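Local coordinates for UPF0147 protein Ta0600 (Thermoplasma acidophilum DSM 1728, PDB 2QSB) that is of unknown function but belongs to the uncharacterised UPF0147 family and folds as a compact four-helix bundle, at residues N10-N13 with E14-L18; L18-E21 with L22-I26; D77-T80 with I81-K84. All coordinates share one frame; numbering follows the deposited sequence. Where two conformers were deposited one is given.

Contact 1: N10-N13 with E14-L18; sequences NLFN and EVMYL
F12 and M16, one helical turn apart, run next to each other off the same flank of the helix. Their closest apolar approach is 3.6 Å, from F12 CE2 to M16 CG. The M16 chain, deposited as selenomethionine, bends at its second and third torsions, and its SE stands 4.9 Å from the centroid of the F12 ring, 38° off the ring normal. This is an oblique Met-aromatic contact, and both side chains also reach L43 of helix 30-43.

Backbone hydrogen bonds run through N10-Y17. E14 N donates to N10 O at 3.0 Å and V15 N to L11 O at 2.9 Å; M16 N to F12 O and Y17 N to N13 O continue the series, all with N-H...O angles near 160°. This i to i+4 ladder defines the alpha helix, here helix 6-23 of the four-helix bundle. V15 adds its methyl CG2 at 3.2 Å from L11 O.

On another side of the helix, E14 leans back over the preceding turn. Its CG sits beside the backbone N (chi1 -69°), which places it 3.1 Å from N10 O, and the chain then runs extended. The L11 methyl CD2 comes 3.9 Å from E14 OE1. That oxygen forms a salt bridge with K84 of helix 72-88, which L11 and V15 also touch. With an alanine at E14, K84 would probably lose its carboxylate mate and L11 CD2 part of its lateral packing.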
ATOM      1  N   ASN A  10       0.984   0.073  14.952  0.50 10.60           N
ATOM      2  CA  ASN A  10       2.328   0.170  14.420  0.50 11.05           C
ATOM      3  C   ASN A  10       2.349  -0.313  12.979  0.50 10.61           C
ATOM      4  O   ASN A  10       3.032   0.278  12.132  0.50 11.07           O
ATOM      5  CB  ASN A  10       3.334  -0.559  15.316  0.50 11.52           C
ATOM      6  CG  ASN A  10       3.487   0.115  16.677  0.50 12.71           C
ATOM      7  OD1 ASN A  10       3.128   1.287  16.845  0.50 13.96           O
ATOM      8  ND2 ASN A  10       3.982  -0.626  17.662  0.50 14.76           N
ATOM      9  N   LEU A  11       1.572  -1.357  12.676  1.00 10.63           N
ATOM     10  CA  LEU A  11       1.510  -1.807  11.274  1.00 10.00           C
ATOM     11  C   LEU A  11       0.860  -0.736  10.395  1.00  9.80           C
ATOM     12  O   LEU A  11       1.347  -0.448   9.311  1.00 10.24           O
ATOM     13  CB  LEU A  11       0.724  -3.108  11.163  1.00 11.09           C
ATOM     14  CG  LEU A  11       1.455  -4.348  11.654  1.00 10.85           C
ATOM     15  CD1 LEU A  11       0.454  -5.510  11.810  1.00 12.43           C
ATOM     16  CD2 LEU A  11       2.596  -4.724  10.696  1.00 12.53           C
ATOM     17  N   PHE A  12      -0.222  -0.139  10.872  1.00  9.62           N
ATOM     18  CA  PHE A  12      -0.910   0.897  10.114  1.00  9.42           C
ATOM     19  C   PHE A  12      -0.010   2.104   9.876  1.00  9.34           C
ATOM     20  O   PHE A  12       0.050   2.642   8.771  1.00  9.53           O
ATOM     21  CB  PHE A  12      -2.206   1.294  10.823  1.00 10.17           C
ATOM     22  CG  PHE A  12      -3.061   2.240  10.035  1.00 10.04           C
ATOM     23  CD1 PHE A  12      -3.958   1.734   9.104  1.00 11.73           C
ATOM     24  CD2 PHE A  12      -2.966   3.606  10.196  1.00 10.85           C
ATOM     25  CE1 PHE A  12      -4.750   2.601   8.336  1.00 13.06           C
ATOM     26  CE2 PHE A  12      -3.748   4.479   9.429  1.00 11.67           C
ATOM     27  CZ  PHE A  12      -4.642   3.972   8.514  1.00 11.40           C
ATOM     28  N   ASN A  13       0.678   2.542  10.935  1.00  9.15           N
ATOM     29  CA  ASN A  13       1.594   3.661  10.790  1.00  9.31           C
ATOM     30  C   ASN A  13       2.668   3.389   9.749  1.00  9.63           C
ATOM     31  O   ASN A  13       3.016   4.257   8.945  1.00  9.77           O
ATOM     32  CB  ASN A  13       2.305   3.964  12.109  1.00 10.33           C
ATOM     33  CG  ASN A  13       1.389   4.491  13.167  1.00 11.14           C
ATOM     34  OD1 ASN A  13       0.291   4.987  12.879  1.00 12.03           O
ATOM     35  ND2 ASN A  13       1.831   4.401  14.420  1.00 12.72           N
ATOM     36  N   GLU A  14       3.240   2.183   9.788  1.00  9.65           N
ATOM     37  CA  GLU A  14       4.273   1.812   8.833  1.00 10.23           C
ATOM     38  C   GLU A  14       3.715   1.760   7.414  1.00  9.49           C
ATOM     39  O   GLU A  14       4.367   2.247   6.483  1.00  9.97           O
ATOM     40  CB  GLU A  14       4.854   0.439   9.243  1.00 11.67           C
ATOM     41  CG  GLU A  14       5.658   0.484  10.538  1.00 14.16           C
ATOM     42  CD  GLU A  14       5.851  -0.859  11.224  1.00 14.62           C
ATOM     43  OE1 GLU A  14       5.353  -1.927  10.793  1.00 14.38           O
ATOM     44  OE2 GLU A  14       6.525  -0.832  12.265  1.00 20.37           O
ATOM     45  N   VAL A  15       2.510   1.212   7.245  1.00  8.87           N
ATOM     46  CA  VAL A  15       1.898   1.169   5.917  1.00  8.33           C
ATOM     47  C   VAL A  15       1.709   2.583   5.370  1.00  8.17           C
ATOM     48  O   VAL A  15       1.992   2.831   4.199  1.00  8.26           O
ATOM     49  CB  VAL A  15       0.570   0.374   5.964  1.00  8.55           C
ATOM     50  CG1 VAL A  15      -0.260   0.607   4.711  1.00  9.49           C
ATOM     51  CG2 VAL A  15       0.860  -1.114   6.176  1.00 10.76           C
HETATM   52  N   MSE A  16       1.219   3.506   6.204  1.00  8.38           N
HETATM   53  CA  MSE A  16       1.004   4.878   5.713  1.00  8.53           C
HETATM   54  C   MSE A  16       2.304   5.533   5.305  1.00  8.62           C
HETATM   55  O   MSE A  16       2.369   6.181   4.259  1.00  9.18           O
HETATM   56  CB  MSE A  16       0.281   5.686   6.784  1.00  8.95           C
HETATM   57  CG  MSE A  16      -1.194   5.318   6.967  1.00 10.53           C
HETATM   58 SE   MSE A  16      -2.331   5.677   5.397  0.75 12.65          SE
HETATM   59  CE  MSE A  16      -2.074   7.554   5.350  1.00 14.56           C
ATOM     60  N   TYR A  17       3.345   5.354   6.113  1.00  8.54           N
ATOM     61  CA  TYR A  17       4.643   5.935   5.795  1.00  9.61           C
ATOM     62  C   TYR A  17       5.200   5.320   4.503  1.00  9.00           C
ATOM     63  O   TYR A  17       5.659   6.039   3.605  1.00  9.07           O
ATOM     64  CB  TYR A  17       5.617   5.663   6.953  1.00 11.75           C
ATOM     65  CG  TYR A  17       7.042   5.953   6.581  1.00 13.16           C
ATOM     66  CD1 TYR A  17       7.496   7.258   6.397  1.00 15.42           C
ATOM     67  CD2 TYR A  17       7.920   4.911   6.343  1.00 14.97           C
ATOM     68  CE1 TYR A  17       8.816   7.508   6.021  1.00 17.67           C
ATOM     69  CE2 TYR A  17       9.222   5.154   5.976  1.00 18.09           C
ATOM     70  CZ  TYR A  17       9.659   6.441   5.818  1.00 16.56           C
ATOM     71  OH  TYR A  17      10.965   6.661   5.424  1.00 19.96           O
ATOM     72  N   LEU A  18       5.130   3.990   4.385  1.00  8.36           N
ATOM     73  CA  LEU A  18       5.686   3.339   3.210  1.00  8.62           C
ATOM     74  C   LEU A  18       4.898   3.689   1.949  1.00  7.73           C
ATOM     75  O   LEU A  18       5.496   3.843   0.874  1.00  8.43           O
ATOM     76  CB  LEU A  18       5.734   1.821   3.409  1.00  9.39           C
ATOM     77  CG  LEU A  18       6.722   1.326   4.480  1.00  9.36           C
ATOM     78  CD1 LEU A  18       6.508  -0.160   4.719  1.00 10.70           C
ATOM     79  CD2 LEU A  18       8.181   1.605   4.091  1.00 10.69           C
TER

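Contact 2: L18-E21 with L22-I26; sequences LLDE and LSQDI
The flat peptide carbonyl groups of D20 and E21 receive S23 and Q24 from different directions. S23 OG donates a hydrogen bond to D20 O at 2.8 Å, tilted only 20° from the carbonyl plane. Q24 N approaches E21 O at 3.1 Å from above that carbonyl's plane, 65° out of it, so this bond does not use a lone-pair direction. Q24 N also makes a weak bond to D20 O at 3.2 Å, and D20 O thus accepts a side-chain hydroxyl and, less well, a backbone amide. The D20 carboxylate keeps its distance, with OD1 4.2 Å from S23 OG; it forms a weak, long ion pair with K40.

The hydroxyl owes its position to the S23 first torsion (chi1 81°), which holds OG between the backbone N and the carbonyl carbon and swings it back over the preceding turn. Q24 CG comes alongside the same acceptor, 3.4 Å from D20 O.

Up to S23 the i to i+4 bonds are regular: L22 N to L18 O, and S23 N to L19 O at 2.9 Å. L19 and L22 face inward, both touching helix 30-43, while L18 and L22 lie against helix 72-88.

Beyond the i to i+4 bonds of L22 and S23, the i to i+3 links Q24 N to E21 O and D25 N to L22 O mark a tightening of the backbone, as is common at the C-terminal end of an alpha helix, here helix 6-23 of the four-helix bundle.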
ATOM      1  N   LEU A  18       5.130   3.990   4.385  1.00  8.36           N
ATOM      2  CA  LEU A  18       5.686   3.339   3.210  1.00  8.62           C
ATOM      3  C   LEU A  18       4.898   3.689   1.949  1.00  7.73           C
ATOM      4  O   LEU A  18       5.496   3.843   0.874  1.00  8.43           O
ATOM      5  CB  LEU A  18       5.734   1.821   3.409  1.00  9.39           C
ATOM      6  CG  LEU A  18       6.722   1.326   4.480  1.00  9.36           C
ATOM      7  CD1 LEU A  18       6.508  -0.160   4.719  1.00 10.70           C
ATOM      8  CD2 LEU A  18       8.181   1.605   4.091  1.00 10.69           C
ATOM      9  N   LEU A  19       3.566   3.799   2.040  1.00  7.97           N
ATOM     10  CA  LEU A  19       2.785   4.233   0.880  1.00  7.98           C
ATOM     11  C   LEU A  19       3.104   5.651   0.520  1.00  8.15           C
ATOM     12  O   LEU A  19       3.164   5.990  -0.668  1.00  9.16           O
ATOM     13  CB  LEU A  19       1.289   4.095   1.174  1.00  8.12           C
ATOM     14  CG  LEU A  19       0.760   2.669   1.068  1.00  7.89           C
ATOM     15  CD1 LEU A  19      -0.639   2.636   1.642  1.00  9.06           C
ATOM     16  CD2 LEU A  19       0.746   2.208  -0.390  1.00  9.07           C
ATOM     17  N   ASP A  20       3.313   6.510   1.517  1.00  8.69           N
ATOM     18  CA  ASP A  20       3.697   7.876   1.192  1.00  8.91           C
ATOM     19  C   ASP A  20       5.028   7.922   0.455  1.00  9.15           C
ATOM     20  O   ASP A  20       5.155   8.619  -0.577  1.00  9.83           O
ATOM     21  CB  ASP A  20       3.702   8.766   2.418  1.00  9.65           C
ATOM     22  CG  ASP A  20       3.711  10.222   2.011  1.00 10.93           C
ATOM     23  OD1 ASP A  20       2.623  10.722   1.642  1.00 11.78           O
ATOM     24  OD2 ASP A  20       4.795  10.828   2.017  1.00 12.19           O
ATOM     25  N   GLU A  21       6.016   7.201   0.970  1.00  9.85           N
ATOM     26  CA  GLU A  21       7.292   7.112   0.286  1.00  9.99           C
ATOM     27  C   GLU A  21       7.133   6.600  -1.148  1.00 10.44           C
ATOM     28  O   GLU A  21       7.722   7.144  -2.073  1.00 11.12           O
ATOM     29  CB  GLU A  21       8.231   6.198   1.084  1.00 11.31           C
ATOM     30  CG  GLU A  21       8.715   6.805   2.404  1.00 13.72           C
ATOM     31  CD  GLU A  21       9.588   8.024   2.199  1.00 17.37           C
ATOM     32  OE1 GLU A  21      10.755   7.821   1.813  1.00 21.42           O
ATOM     33  OE2 GLU A  21       9.128   9.168   2.413  1.00 18.50           O
ATOM     34  N   LEU A  22       6.346   5.546  -1.331  1.00  9.27           N
ATOM     35  CA  LEU A  22       6.176   4.962  -2.659  1.00  9.50           C
ATOM     36  C   LEU A  22       5.548   5.988  -3.598  1.00  9.63           C
ATOM     37  O   LEU A  22       5.918   6.076  -4.785  1.00 10.55           O
ATOM     38  CB  LEU A  22       5.351   3.655  -2.549  1.00  9.67           C
ATOM     39  CG  LEU A  22       5.153   2.887  -3.852  1.00  9.39           C
ATOM     40  CD1 LEU A  22       6.509   2.466  -4.414  1.00 12.24           C
ATOM     41  CD2 LEU A  22       4.284   1.683  -3.585  1.00 11.21           C
ATOM     42  N   SER A  23       4.572   6.752  -3.101  1.00  9.23           N
ATOM     43  CA  SER A  23       3.880   7.731  -3.932  1.00 10.58           C
ATOM     44  C   SER A  23       4.817   8.826  -4.421  1.00 11.11           C
ATOM     45  O   SER A  23       4.528   9.492  -5.414  1.00 12.07           O
ATOM     46  CB  SER A  23       2.698   8.337  -3.167  1.00 11.25           C
ATOM     47  OG  SER A  23       3.115   9.370  -2.268  1.00 10.85           O
ATOM     48  N   GLN A  24       5.921   9.029  -3.706  1.00 11.14           N
ATOM     49  CA  GLN A  24       6.887  10.091  -4.031  1.00 11.87           C
ATOM     50  C   GLN A  24       8.130   9.546  -4.750  1.00 12.25           C
ATOM     51  O   GLN A  24       9.067  10.301  -5.029  1.00 14.27           O
ATOM     52  CB  GLN A  24       7.342  10.820  -2.759  1.00 13.56           C
ATOM     53  CG  GLN A  24       6.235  11.546  -1.984  1.00 13.61           C
ATOM     54  CD  GLN A  24       5.455  12.476  -2.854  1.00 15.56           C
ATOM     55  OE1 GLN A  24       4.292  12.227  -3.216  1.00 17.43           O
ATOM     56  NE2 GLN A  24       6.107  13.554  -3.243  1.00 14.73           N
ATOM     57  N   ASP A  25       8.141   8.259  -5.069  1.00 11.89           N
ATOM     58  CA  ASP A  25       9.346   7.619  -5.566  1.00 12.27           C
ATOM     59  C   ASP A  25       9.436   7.724  -7.087  1.00 12.57           C
ATOM     60  O   ASP A  25       8.751   7.024  -7.798  1.00 12.80           O
ATOM     61  CB  ASP A  25       9.336   6.144  -5.141  1.00 13.02           C
ATOM     62  CG  ASP A  25      10.626   5.459  -5.451  1.00 13.60           C
ATOM     63  OD1 ASP A  25      11.476   6.049  -6.160  1.00 13.82           O
ATOM     64  OD2 ASP A  25      10.770   4.305  -5.010  1.00 18.57           O
ATOM     65  N   ILE A  26      10.319   8.590  -7.582  1.00 13.44           N
ATOM     66  CA  ILE A  26      10.457   8.794  -9.037  1.00 15.34           C
ATOM     67  C   ILE A  26      11.080   7.595  -9.749  1.00 14.84           C
ATOM     68  O   ILE A  26      11.092   7.553 -10.991  1.00 17.23           O
ATOM     69  CB  ILE A  26      11.206  10.118  -9.349  1.00 16.65           C
ATOM     70  CG1 ILE A  26      12.427  10.240  -8.454  1.00 18.70           C
ATOM     71  CG2 ILE A  26      10.265  11.311  -9.100  1.00 19.64           C
ATOM     72  CD1 ILE A  26      13.550   9.349  -8.750  1.00 22.46           C
TER

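Contact 3: D77-T80 with I81-K84; sequences DLYT and IISK
I82 N donates to L78 O across one helical turn at 2.9 Å, with an almost straight N-H...O angle of 173° and the donor nearly on the carbonyl axis. The same oxygen is flanked by the I82 side chain: CG1, set beside the backbone N (chi1 -73°), comes within 3.3 Å of L78 O, and CD1 carries on back along the helix. There I82 CD1 meets Y79 CD1 at 4.2 Å; the two side chains leave the helix together, with the methyl oblique to the ring.

I81 likewise lays its side chain beside its own acceptor, with CG1 3.5 Å from D77 O, but the amide bond to that oxygen is longer, 3.2 Å from I81 N to D77 O, and its donor is tilted 27° from the carbonyl plane. S83 N bonds Y79 O at 2.9 Å, completing a further rung.

K84 N bonds T80 O, and the lysine's aliphatic part passes the same carbonyl, with CG 3.5 Å from T80 O. The chain stays extended until its last torsion (chi4 -68°) turns NZ aside to its salt-bridge partner E14. T80 OG1 hydrogen-bonds to T76 O, one turn back.

L78 and I81 are buried and touch both helix 50-65 and helix 6-23. Buried apolar residues recurring every three or four positions, with S83 on the outer side, are consistent with an amphipathic helix, as expected for helix 72-88 in a four-helix bundle.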
ATOM      1  N   ASP A  77       9.005  -3.264  -2.599  1.00  8.43           N
ATOM      2  CA  ASP A  77       8.336  -2.249  -1.784  1.00  8.78           C
ATOM      3  C   ASP A  77       6.839  -2.532  -1.680  1.00  8.09           C
ATOM      4  O   ASP A  77       6.250  -2.372  -0.603  1.00  8.15           O
ATOM      5  CB  ASP A  77       8.621  -0.847  -2.348  1.00  9.55           C
ATOM      6  CG  ASP A  77      10.055  -0.391  -2.093  1.00 12.23           C
ATOM      7  OD1 ASP A  77      10.789  -0.998  -1.296  1.00 14.24           O
ATOM      8  OD2 ASP A  77      10.413   0.605  -2.724  1.00 17.16           O
ATOM      9  N   LEU A  78       6.238  -2.959  -2.796  1.00  7.87           N
ATOM     10  CA  LEU A  78       4.837  -3.331  -2.803  1.00  7.90           C
ATOM     11  C   LEU A  78       4.593  -4.545  -1.908  1.00  7.55           C
ATOM     12  O   LEU A  78       3.666  -4.537  -1.100  1.00  7.68           O
ATOM     13  CB  LEU A  78       4.361  -3.590  -4.226  1.00  8.34           C
ATOM     14  CG  LEU A  78       4.196  -2.338  -5.114  1.00  8.79           C
ATOM     15  CD1 LEU A  78       4.158  -2.739  -6.563  1.00 11.10           C
ATOM     16  CD2 LEU A  78       2.904  -1.610  -4.746  1.00  9.68           C
ATOM     17  N   TYR A  79       5.421  -5.585  -2.013  1.00  7.73           N
ATOM     18  CA  TYR A  79       5.244  -6.755  -1.165  1.00  8.29           C
ATOM     19  C   TYR A  79       5.409  -6.449   0.316  1.00  7.92           C
ATOM     20  O   TYR A  79       4.728  -7.042   1.147  1.00  8.22           O
ATOM     21  CB  TYR A  79       6.184  -7.880  -1.572  1.00  8.74           C
ATOM     22  CG  TYR A  79       5.835  -8.542  -2.870  1.00  8.99           C
ATOM     23  CD1 TYR A  79       4.530  -8.954  -3.147  1.00  9.37           C
ATOM     24  CD2 TYR A  79       6.833  -8.805  -3.802  1.00 10.27           C
ATOM     25  CE1 TYR A  79       4.212  -9.573  -4.369  1.00 10.48           C
ATOM     26  CE2 TYR A  79       6.537  -9.445  -5.001  1.00 12.15           C
ATOM     27  CZ  TYR A  79       5.233  -9.820  -5.269  1.00 11.22           C
ATOM     28  OH  TYR A  79       4.935 -10.442  -6.470  1.00 15.08           O
ATOM     29  N   THR A  80       6.303  -5.521   0.661  1.00  7.64           N
ATOM     30  CA  THR A  80       6.468  -5.129   2.063  1.00  8.24           C
ATOM     31  C   THR A  80       5.165  -4.535   2.610  1.00  7.77           C
ATOM     32  O   THR A  80       4.700  -4.906   3.707  1.00  8.37           O
ATOM     33  CB  THR A  80       7.613  -4.106   2.164  1.00  8.91           C
ATOM     34  OG1 THR A  80       8.804  -4.730   1.689  1.00 10.71           O
ATOM     35  CG2 THR A  80       7.827  -3.605   3.585  1.00  9.67           C
ATOM     36  N   ILE A  81       4.544  -3.628   1.835  1.00  7.34           N
ATOM     37  CA  ILE A  81       3.293  -3.012   2.264  1.00  7.61           C
ATOM     38  C   ILE A  81       2.169  -4.053   2.323  1.00  7.86           C
ATOM     39  O   ILE A  81       1.409  -4.100   3.314  1.00  8.05           O
ATOM     40  CB  ILE A  81       2.942  -1.844   1.339  1.00  7.26           C
ATOM     41  CG1 ILE A  81       3.985  -0.738   1.447  1.00  8.69           C
ATOM     42  CG2 ILE A  81       1.566  -1.306   1.686  1.00  8.97           C
ATOM     43  CD1 ILE A  81       3.987   0.227   0.262  1.00  8.51           C
ATOM     44  N   ILE A  82       2.064  -4.878   1.278  1.00  7.53           N
ATOM     45  CA  ILE A  82       1.065  -5.942   1.257  1.00  7.20           C
ATOM     46  C   ILE A  82       1.210  -6.818   2.506  1.00  7.70           C
ATOM     47  O   ILE A  82       0.206  -7.168   3.135  1.00  8.77           O
ATOM     48  CB  ILE A  82       1.222  -6.786  -0.001  1.00  7.62           C
ATOM     49  CG1 ILE A  82       0.727  -6.005  -1.226  1.00  8.26           C
ATOM     50  CG2 ILE A  82       0.528  -8.155   0.130  1.00  8.72           C
ATOM     51  CD1 ILE A  82       1.123  -6.607  -2.573  1.00  9.83           C
ATOM     52  N   SER A  83       2.449  -7.149   2.870  0.50  7.57           N
ATOM     53  CA  SER A  83       2.711  -8.052   3.982  0.50  7.70           C
ATOM     54  C   SER A  83       2.267  -7.494   5.334  0.50  8.26           C
ATOM     55  O   SER A  83       1.821  -8.239   6.216  0.50  8.70           O
ATOM     56  CB  SER A  83       4.188  -8.398   4.007  0.50  7.64           C
ATOM     57  OG  SER A  83       4.532  -9.126   2.839  0.50  7.91           O
ATOM     58  N   LYS A  84       2.376  -6.181   5.494  1.00  8.36           N
ATOM     59  CA  LYS A  84       1.920  -5.518   6.706  1.00  8.67           C
ATOM     60  C   LYS A  84       0.401  -5.407   6.720  1.00  9.42           C
ATOM     61  O   LYS A  84      -0.228  -5.602   7.767  1.00 10.35           O
ATOM     62  CB  LYS A  84       2.588  -4.143   6.829  1.00  9.13           C
ATOM     63  CG  LYS A  84       4.089  -4.252   7.093  1.00  9.34           C
ATOM     64  CD  LYS A  84       4.720  -2.889   7.238  1.00 10.38           C
ATOM     65  CE  LYS A  84       6.207  -2.916   7.478  1.00 11.38           C
ATOM     66  NZ  LYS A  84       6.571  -3.476   8.821  1.00 11.71           N
TER

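Overall arrangement
Contacts 1 and 2 are successive parts of helix 6-23, sharing L18, with centres about 12 Å apart. Contact 3, on helix 72-88, touches both, its centre about 10 Å from that of contact 1 and about 13 Å from that of contact 2. A polar tie joins contacts 1 and 3: E14 OE1 and K84 NZ form a salt bridge at 2.8 Å, beside V15 CG2 packed 3.5 Å from K84 CB. Farther along, the interface is apolar, with L18 CB 3.7 Å from I81 CG1 and L22 CD2 3.8 Å from L78 CD2. Parts of all three contacts line the interface between helices 6-23 and 72-88, while other faces turn to helices 30-43 and 50-65.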